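Local coordinates for protein DNA polymerase III, beta subunit (Thermotoga maritima, PDB 1VPK) that probably tethers DNA polymerases and other proteins to DNA as a ring-shaped sliding clamp, making replication processive, at residues M163-W171 against F203-K211. Residues are numbered along the deposited sequence; the frame is centred on the assembly and turned at random.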
# COMPACT_ATOMS: atom_id res chain seq x y z
N MET A 163 5.93 13.30 24.02
CA MET A 163 5.64 14.71 23.95
C MET A 163 4.18 14.86 24.30
O MET A 163 3.34 15.09 23.41
CB MET A 163 5.94 15.26 22.55
CG MET A 163 7.42 15.19 22.15
SD MET A 163 7.71 15.62 20.38
CE MET A 163 7.15 17.31 20.36
N ARG A 164 3.89 14.75 25.60
CA ARG A 164 2.51 14.64 26.10
C ARG A 164 1.66 15.86 25.70
O ARG A 164 0.49 15.70 25.37
CB ARG A 164 2.47 14.43 27.64
CG ARG A 164 3.12 13.13 28.10
CD ARG A 164 3.41 13.08 29.63
NE ARG A 164 4.04 14.33 30.05
CZ ARG A 164 3.48 15.30 30.79
NH1 ARG A 164 2.25 15.20 31.30
NH2 ARG A 164 4.20 16.39 31.03
N ASN A 165 2.28 17.04 25.67
CA ASN A 165 1.57 18.28 25.45
C ASN A 165 1.27 18.58 23.98
O ASN A 165 0.49 19.49 23.70
CB ASN A 165 2.30 19.47 26.09
CG ASN A 165 3.59 19.83 25.40
OD1 ASN A 165 4.25 19.01 24.78
ND2 ASN A 165 3.98 21.08 25.54
N LEU A 166 1.92 17.83 23.07
CA LEU A 166 1.71 17.93 21.62
C LEU A 166 1.10 16.66 20.95
O LEU A 166 0.69 16.71 19.77
CB LEU A 166 3.04 18.25 20.96
CG LEU A 166 3.62 19.65 21.29
CD1 LEU A 166 4.96 19.82 20.61
CD2 LEU A 166 2.66 20.80 20.90
N ASN A 167 1.06 15.56 21.69
CA ASN A 167 0.55 14.29 21.24
C ASN A 167 -0.99 14.27 21.38
O ASN A 167 -1.56 13.54 22.21
CB ASN A 167 1.18 13.15 22.06
CG ASN A 167 0.77 11.75 21.58
OD1 ASN A 167 0.29 10.96 22.37
ND2 ASN A 167 0.93 11.48 20.27
N GLY A 168 -1.64 15.11 20.58
CA GLY A 168 -3.08 15.29 20.71
C GLY A 168 -3.57 16.52 19.99
O GLY A 168 -2.83 17.18 19.24
N VAL A 169 -4.85 16.80 20.20
CA VAL A 169 -5.51 17.94 19.61
C VAL A 169 -6.16 18.74 20.73
O VAL A 169 -6.81 18.19 21.63
CB VAL A 169 -6.62 17.54 18.62
CG1 VAL A 169 -7.30 18.82 18.01
CG2 VAL A 169 -6.08 16.64 17.52
N PHE A 170 -5.95 20.04 20.65
CA PHE A 170 -6.41 20.99 21.64
C PHE A 170 -7.74 21.56 21.18
O PHE A 170 -7.88 22.01 20.04
CB PHE A 170 -5.33 22.08 21.84
CG PHE A 170 -5.57 22.98 23.04
CD1 PHE A 170 -5.63 22.46 24.33
CD2 PHE A 170 -5.70 24.36 22.88
CE1 PHE A 170 -5.85 23.28 25.41
CE2 PHE A 170 -5.93 25.19 23.98
CZ PHE A 170 -5.99 24.65 25.23
N TRP A 171 -8.71 21.56 22.08
CA TRP A 171 -10.04 22.07 21.81
C TRP A 171 -10.22 23.37 22.57
O TRP A 171 -10.01 23.39 23.77
CB TRP A 171 -11.11 21.09 22.27
CG TRP A 171 -11.11 19.75 21.61
CD1 TRP A 171 -10.06 18.89 21.48
CD2 TRP A 171 -12.26 19.06 21.08
NE1 TRP A 171 -10.47 17.73 20.83
CE2 TRP A 171 -11.82 17.82 20.57
CE3 TRP A 171 -13.62 19.39 20.96
CZ2 TRP A 171 -12.69 16.90 19.98
CZ3 TRP A 171 -14.47 18.51 20.32
CH2 TRP A 171 -14.00 17.26 19.86
N PHE A 203 -9.42 22.11 26.53
CA PHE A 203 -8.85 20.86 27.01
C PHE A 203 -8.00 20.21 25.88
O PHE A 203 -8.22 20.45 24.70
CB PHE A 203 -9.95 19.91 27.46
CG PHE A 203 -11.08 19.73 26.45
CD1 PHE A 203 -10.98 18.77 25.43
CD2 PHE A 203 -12.25 20.50 26.57
CE1 PHE A 203 -12.01 18.60 24.52
CE2 PHE A 203 -13.30 20.32 25.67
CZ PHE A 203 -13.19 19.40 24.64
N LEU A 204 -7.07 19.37 26.29
CA LEU A 204 -6.26 18.60 25.35
C LEU A 204 -6.71 17.13 25.39
O LEU A 204 -6.82 16.54 26.46
CB LEU A 204 -4.80 18.71 25.77
CG LEU A 204 -3.74 17.99 24.94
CD1 LEU A 204 -3.66 18.45 23.53
CD2 LEU A 204 -2.39 18.10 25.63
N LEU A 205 -7.04 16.58 24.24
CA LEU A 205 -7.26 15.14 24.13
C LEU A 205 -6.07 14.53 23.37
O LEU A 205 -5.54 15.14 22.41
CB LEU A 205 -8.58 14.85 23.41
CG LEU A 205 -9.88 15.34 24.07
CD1 LEU A 205 -11.05 15.01 23.17
CD2 LEU A 205 -10.10 14.78 25.50
N SER A 206 -5.66 13.35 23.82
CA SER A 206 -4.50 12.63 23.27
C SER A 206 -4.76 12.25 21.83
O SER A 206 -5.91 12.19 21.37
CB SER A 206 -4.19 11.35 24.08
OG SER A 206 -5.08 10.26 23.76
N LEU A 207 -3.68 11.96 21.10
CA LEU A 207 -3.82 11.56 19.72
C LEU A 207 -4.59 10.25 19.61
O LEU A 207 -5.46 10.12 18.75
CB LEU A 207 -2.45 11.44 19.06
CG LEU A 207 -2.41 11.09 17.57
CD1 LEU A 207 -3.28 12.00 16.74
CD2 LEU A 207 -0.99 11.15 17.13
N LYS A 208 -4.31 9.30 20.51
CA LYS A 208 -5.06 8.04 20.54
C LYS A 208 -6.58 8.27 20.77
O LYS A 208 -7.40 7.66 20.10
CB LYS A 208 -4.47 7.03 21.53
CG LYS A 208 -5.29 5.73 21.54
CD LYS A 208 -4.54 4.44 21.46
CE LYS A 208 -5.51 3.25 21.66
NZ LYS A 208 -5.02 2.32 22.65
N SER A 209 -6.93 9.19 21.66
CA SER A 209 -8.32 9.52 21.92
C SER A 209 -8.97 10.11 20.67
O SER A 209 -10.07 9.73 20.30
CB SER A 209 -8.45 10.48 23.09
OG SER A 209 -8.23 9.85 24.33
N MET A 210 -8.24 10.99 20.01
CA MET A 210 -8.69 11.67 18.79
C MET A 210 -8.91 10.80 17.58
O MET A 210 -9.84 11.06 16.81
CB MET A 210 -7.72 12.82 18.48
CG MET A 210 -7.83 13.95 19.48
SD MET A 210 -9.47 14.68 19.59
CE MET A 210 -9.77 15.36 17.94
N LYS A 211 -8.10 9.75 17.44
CA LYS A 211 -8.31 8.73 16.43
C LYS A 211 -9.59 7.91 16.68
O LYS A 211 -10.27 7.46 15.73
CB LYS A 211 -7.07 7.84 16.36
CG LYS A 211 -5.86 8.60 15.73
CD LYS A 211 -4.64 7.71 15.54
CE LYS A 211 -3.29 8.45 15.12
NZ LYS A 211 -2.08 7.67 15.68
O HOH W 1 -1.80 9.39 22.24
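With CG of Trp171 anti to its carbonyl carbon (chi1 -62°) and CG of Phe203 between its backbone N and carbonyl carbon (chi1 50°), the two aromatic rings overlap as an offset stack. The five-membered ring of Trp171 and the Phe203 ring have centroids 4.6 Å apart and planes inclined by 26°; Phe203 CE1 lies over the indole face, while Trp171 CB sits over the phenyl face in a CH-pi contact. Met210 brings its sulfur to the indole edge, near the ring plane, where Trp171 NE1 donates a weak hydrogen bond to Met210 SD (3.4 Å). This Met-aromatic contact ties strand 168-174 to helix 207-218 in the central clamp domain, where the strand pairs antiparallel with 201-206, the strand that leads into the helix. Loss of the indole, as with an alanine here, is likely to leave only CB over the phenyl face, deprive Met210 SD of its NE1 donor and open a gap beside Leu205 CD1. Val169 N and Leu205 O bond at 2.8 Å, and Leu205 N returns a bond to Val169 O. At the strand-helix junction, Leu207 N reaches Asn167 O from above its carbonyl plane (2.9 Å), and a water donates to Asn167 OD1 while accepting from Lys208 N; Asn167 ND2 is held by Ala158 O. Ser206 OG caps the helix by accepting from Ser209 N (3.0 Å) and also hydrogen-bonds Glu62.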